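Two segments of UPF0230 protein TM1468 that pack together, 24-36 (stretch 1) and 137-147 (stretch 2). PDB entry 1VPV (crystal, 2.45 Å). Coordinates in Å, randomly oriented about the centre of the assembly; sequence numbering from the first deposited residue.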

# COMPACT_ATOMS: atom_id res chain seq x y z
N ASP A 24 1.45 3.20 -2.64
CA ASP A 24 2.56 2.82 -3.51
C ASP A 24 2.02 2.26 -4.83
O ASP A 24 2.40 1.17 -5.28
CB ASP A 24 3.45 1.77 -2.82
CG ASP A 24 4.05 2.25 -1.51
OD1 ASP A 24 4.23 3.47 -1.34
OD2 ASP A 24 4.37 1.38 -0.64
N VAL A 25 1.11 3.01 -5.43
CA VAL A 25 0.41 2.60 -6.64
C VAL A 25 1.37 2.51 -7.83
O VAL A 25 2.19 3.42 -8.04
CB VAL A 25 -0.81 3.55 -6.98
CG1 VAL A 25 -0.33 4.95 -7.37
CG2 VAL A 25 -1.71 2.94 -8.06
N PRO A 26 1.28 1.42 -8.63
CA PRO A 26 2.22 1.30 -9.77
C PRO A 26 2.08 2.48 -10.70
O PRO A 26 0.96 2.96 -10.91
CB PRO A 26 1.80 -0.00 -10.44
CG PRO A 26 1.11 -0.79 -9.30
CD PRO A 26 0.38 0.26 -8.53
N PHE A 27 3.18 2.99 -11.24
CA PHE A 27 3.08 4.26 -11.97
C PHE A 27 2.07 4.17 -13.10
O PHE A 27 1.29 5.10 -13.28
CB PHE A 27 4.47 4.76 -12.46
CG PHE A 27 5.42 5.02 -11.33
CD1 PHE A 27 5.14 6.01 -10.39
CD2 PHE A 27 6.54 4.22 -11.14
CE1 PHE A 27 5.98 6.22 -9.29
CE2 PHE A 27 7.40 4.43 -10.05
CZ PHE A 27 7.11 5.43 -9.13
N SER A 28 2.06 3.06 -13.84
CA SER A 28 1.28 2.96 -15.07
C SER A 28 -0.21 2.86 -14.81
O SER A 28 -1.02 3.17 -15.68
CB SER A 28 1.74 1.78 -15.92
OG SER A 28 1.85 0.60 -15.15
N TRP A 29 -0.59 2.42 -13.62
CA TRP A 29 -1.99 2.24 -13.30
C TRP A 29 -2.68 3.54 -13.08
O TRP A 29 -3.91 3.59 -13.06
CB TRP A 29 -2.15 1.44 -12.04
CG TRP A 29 -1.80 -0.00 -12.18
CD1 TRP A 29 -1.06 -0.58 -13.16
CD2 TRP A 29 -2.17 -1.03 -11.28
NE1 TRP A 29 -0.95 -1.93 -12.93
CE2 TRP A 29 -1.63 -2.23 -11.78
CE3 TRP A 29 -2.93 -1.06 -10.09
CZ2 TRP A 29 -1.80 -3.45 -11.15
CZ3 TRP A 29 -3.12 -2.26 -9.46
CH2 TRP A 29 -2.55 -3.46 -9.98
N MSE A 30 -1.92 4.61 -12.90
CA MSE A 30 -2.57 5.89 -12.60
C MSE A 30 -3.43 6.35 -13.76
O MSE A 30 -4.62 6.64 -13.59
CB MSE A 30 -1.54 6.94 -12.23
CG MSE A 30 -0.86 6.60 -10.94
SE MSE A 30 0.17 8.06 -10.17
CE MSE A 30 1.63 8.04 -11.45
N GLU A 31 -2.83 6.34 -14.95
CA GLU A 31 -3.53 6.69 -16.17
C GLU A 31 -4.45 5.53 -16.64
O GLU A 31 -5.56 5.74 -17.08
CB GLU A 31 -2.52 7.07 -17.26
CG GLU A 31 -2.80 8.42 -17.91
N LYS A 32 -3.98 4.31 -16.50
CA LYS A 32 -4.65 3.15 -17.05
C LYS A 32 -5.99 2.86 -16.34
O LYS A 32 -6.97 2.51 -17.00
CB LYS A 32 -3.69 1.96 -16.96
CG LYS A 32 -4.21 0.62 -17.43
CD LYS A 32 -3.02 -0.36 -17.59
CE LYS A 32 -3.40 -1.82 -17.32
NZ LYS A 32 -4.52 -2.30 -18.17
N TYR A 33 -6.04 3.01 -15.01
CA TYR A 33 -7.27 2.83 -14.24
C TYR A 33 -7.82 4.15 -13.67
O TYR A 33 -8.74 4.13 -12.82
CB TYR A 33 -7.06 1.81 -13.10
CG TYR A 33 -6.69 0.45 -13.62
CD1 TYR A 33 -7.59 -0.29 -14.40
CD2 TYR A 33 -5.44 -0.09 -13.39
CE1 TYR A 33 -7.25 -1.55 -14.89
CE2 TYR A 33 -5.09 -1.33 -13.89
CZ TYR A 33 -5.99 -2.06 -14.63
OH TYR A 33 -5.63 -3.30 -15.11
N ASP A 34 -7.30 5.28 -14.16
CA ASP A 34 -7.72 6.63 -13.70
C ASP A 34 -7.73 6.72 -12.13
O ASP A 34 -8.75 6.99 -11.47
CB ASP A 34 -9.07 7.03 -14.33
CG ASP A 34 -9.40 8.52 -14.10
OD1 ASP A 34 -8.46 9.27 -13.75
OD2 ASP A 34 -10.56 8.95 -14.30
N ILE A 35 -6.56 6.42 -11.56
CA ILE A 35 -6.35 6.48 -10.15
C ILE A 35 -5.32 7.60 -9.89
O ILE A 35 -4.26 7.63 -10.50
CB ILE A 35 -5.81 5.15 -9.62
CG1 ILE A 35 -6.82 4.02 -9.80
CG2 ILE A 35 -5.39 5.27 -8.15
CD1 ILE A 35 -6.23 2.65 -9.59
N ASP A 36 -5.65 8.49 -8.96
CA ASP A 36 -4.79 9.57 -8.54
C ASP A 36 -4.24 9.22 -7.17
O ASP A 36 -4.84 8.43 -6.43
CB ASP A 36 -5.64 10.83 -8.43
CG ASP A 36 -4.83 12.13 -8.48
OD1 ASP A 36 -3.58 12.08 -8.59
OD2 ASP A 36 -5.48 13.20 -8.39
N ILE A 137 -3.10 -1.90 -1.34
CA ILE A 137 -4.23 -0.97 -1.51
C ILE A 137 -4.70 -0.81 -2.96
O ILE A 137 -5.91 -0.69 -3.20
CB ILE A 137 -3.93 0.43 -0.92
CG1 ILE A 137 -4.07 0.39 0.60
CG2 ILE A 137 -4.89 1.53 -1.50
CD1 ILE A 137 -3.32 1.49 1.29
N PRO A 138 -3.76 -0.77 -3.92
CA PRO A 138 -4.20 -0.66 -5.31
C PRO A 138 -4.97 -1.86 -5.85
O PRO A 138 -5.65 -1.75 -6.87
CB PRO A 138 -2.88 -0.53 -6.09
CG PRO A 138 -1.84 -0.20 -5.06
CD PRO A 138 -2.31 -0.77 -3.79
N LEU A 139 -4.84 -3.01 -5.19
CA LEU A 139 -5.51 -4.22 -5.65
C LEU A 139 -7.02 -3.99 -5.63
O LEU A 139 -7.65 -4.08 -6.67
CB LEU A 139 -5.08 -5.48 -4.85
CG LEU A 139 -3.61 -5.89 -5.00
CD1 LEU A 139 -3.19 -6.93 -4.01
CD2 LEU A 139 -3.31 -6.35 -6.40
N PRO A 140 -7.59 -3.62 -4.48
CA PRO A 140 -9.02 -3.22 -4.48
C PRO A 140 -9.40 -2.01 -5.36
O PRO A 140 -10.56 -1.90 -5.75
CB PRO A 140 -9.32 -2.94 -3.00
CG PRO A 140 -8.01 -2.81 -2.33
CD PRO A 140 -7.02 -3.61 -3.13
N ALA A 141 -8.45 -1.14 -5.67
CA ALA A 141 -8.72 -0.02 -6.59
C ALA A 141 -8.89 -0.47 -8.01
O ALA A 141 -9.78 0.01 -8.72
CB ALA A 141 -7.62 1.00 -6.53
N ARG A 142 -7.98 -1.32 -8.47
CA ARG A 142 -8.11 -1.94 -9.78
C ARG A 142 -9.45 -2.63 -9.91
O ARG A 142 -10.15 -2.45 -10.91
CB ARG A 142 -7.02 -2.95 -10.04
CG ARG A 142 -7.19 -3.68 -11.38
CD ARG A 142 -5.93 -4.37 -11.83
NE ARG A 142 -5.50 -5.34 -10.81
CZ ARG A 142 -4.40 -6.08 -10.90
NH1 ARG A 142 -3.62 -6.02 -11.97
NH2 ARG A 142 -4.08 -6.92 -9.92
N VAL A 143 -9.79 -3.42 -8.91
CA VAL A 143 -11.01 -4.21 -8.93
C VAL A 143 -12.22 -3.30 -8.99
O VAL A 143 -13.13 -3.57 -9.73
CB VAL A 143 -11.12 -5.15 -7.70
CG1 VAL A 143 -12.48 -5.77 -7.62
CG2 VAL A 143 -10.04 -6.26 -7.76
N ALA A 144 -12.21 -2.22 -8.22
CA ALA A 144 -13.28 -1.25 -8.29
C ALA A 144 -13.40 -0.68 -9.69
O ALA A 144 -14.52 -0.43 -10.18
CB ALA A 144 -13.04 -0.13 -7.33
N ARG A 145 -12.27 -0.46 -10.35
CA ARG A 145 -12.33 0.13 -11.70
C ARG A 145 -12.97 -0.85 -12.66
O ARG A 145 -13.86 -0.51 -13.44
CB ARG A 145 -10.94 0.53 -12.21
CG ARG A 145 -10.95 1.12 -13.62
CD ARG A 145 -11.93 2.34 -13.74
NE ARG A 145 -11.36 3.53 -13.10
CZ ARG A 145 -12.05 4.61 -12.74
NH1 ARG A 145 -13.35 4.70 -12.91
NH2 ARG A 145 -11.42 5.62 -12.17
N GLU A 146 -12.50 -2.09 -12.60
CA GLU A 146 -12.92 -3.10 -13.55
C GLU A 146 -14.42 -3.28 -13.43
O GLU A 146 -15.12 -3.27 -14.43
CB GLU A 146 -12.19 -4.42 -13.34
CG GLU A 146 -10.71 -4.29 -13.63
CD GLU A 146 -9.89 -5.45 -13.06
OE1 GLU A 146 -10.14 -5.91 -11.92
OE2 GLU A 146 -8.98 -5.92 -13.77
N MSE A 147 -14.93 -3.35 -12.20
CA MSE A 147 -16.36 -3.55 -12.07
C MSE A 147 -17.19 -2.29 -12.38
O MSE A 147 -18.33 -2.41 -12.82
CB MSE A 147 -16.73 -4.26 -10.77
CG MSE A 147 -16.29 -3.66 -9.53
SE MSE A 147 -16.63 -4.88 -7.98
CE MSE A 147 -15.92 -6.61 -8.70
O HOH W 1 -7.75 -4.65 -15.93

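Where a chain leaves a helix, carbonyls can be left without a helical partner, and a long cationic side chain from a neighbouring helix is well suited to collect them. These segments of TM1468 illustrate the principle. Y33 is the first residue to leave helical geometry after the short helix of stretch 1, and R145, whose CA-to-CB bond points toward stretch 1 from the longer helix, answers with its guanidinium edge. NE of R145 donates to O of Y33 at 2.7 Å, while NH2 of R145 reaches O of D34 at 3.1 Å and adds a weak bond to O of Y33, also 3.1 Å. The carboxylate of D34 contributes charge alone, its OD2 lying 4.0 Å from R145 NH2 and well out of the guanidinium plane.

Aromatic rings use the other arginine. The aliphatic CG of R142 sits over the Y33 ring, 4.1 Å from its centroid, and W29 CZ2 lies over a face of the R142 guanidinium, 3.3 Å from NH1. A water links the stretches, 2.6 Å from Y33 OH and donating to E146 OE2 at 2.8 Å.

Apolar contacts complete the account. P138 CB meets W29 CZ3 at 3.8 Å and P26 CD at 4.1 Å; A141, whose side chain is a single methyl directed toward stretch 1, meets the end of the I35 side chain, CB to CD1 of I35 at 3.7 Å. Together the stretches bury 521 Å².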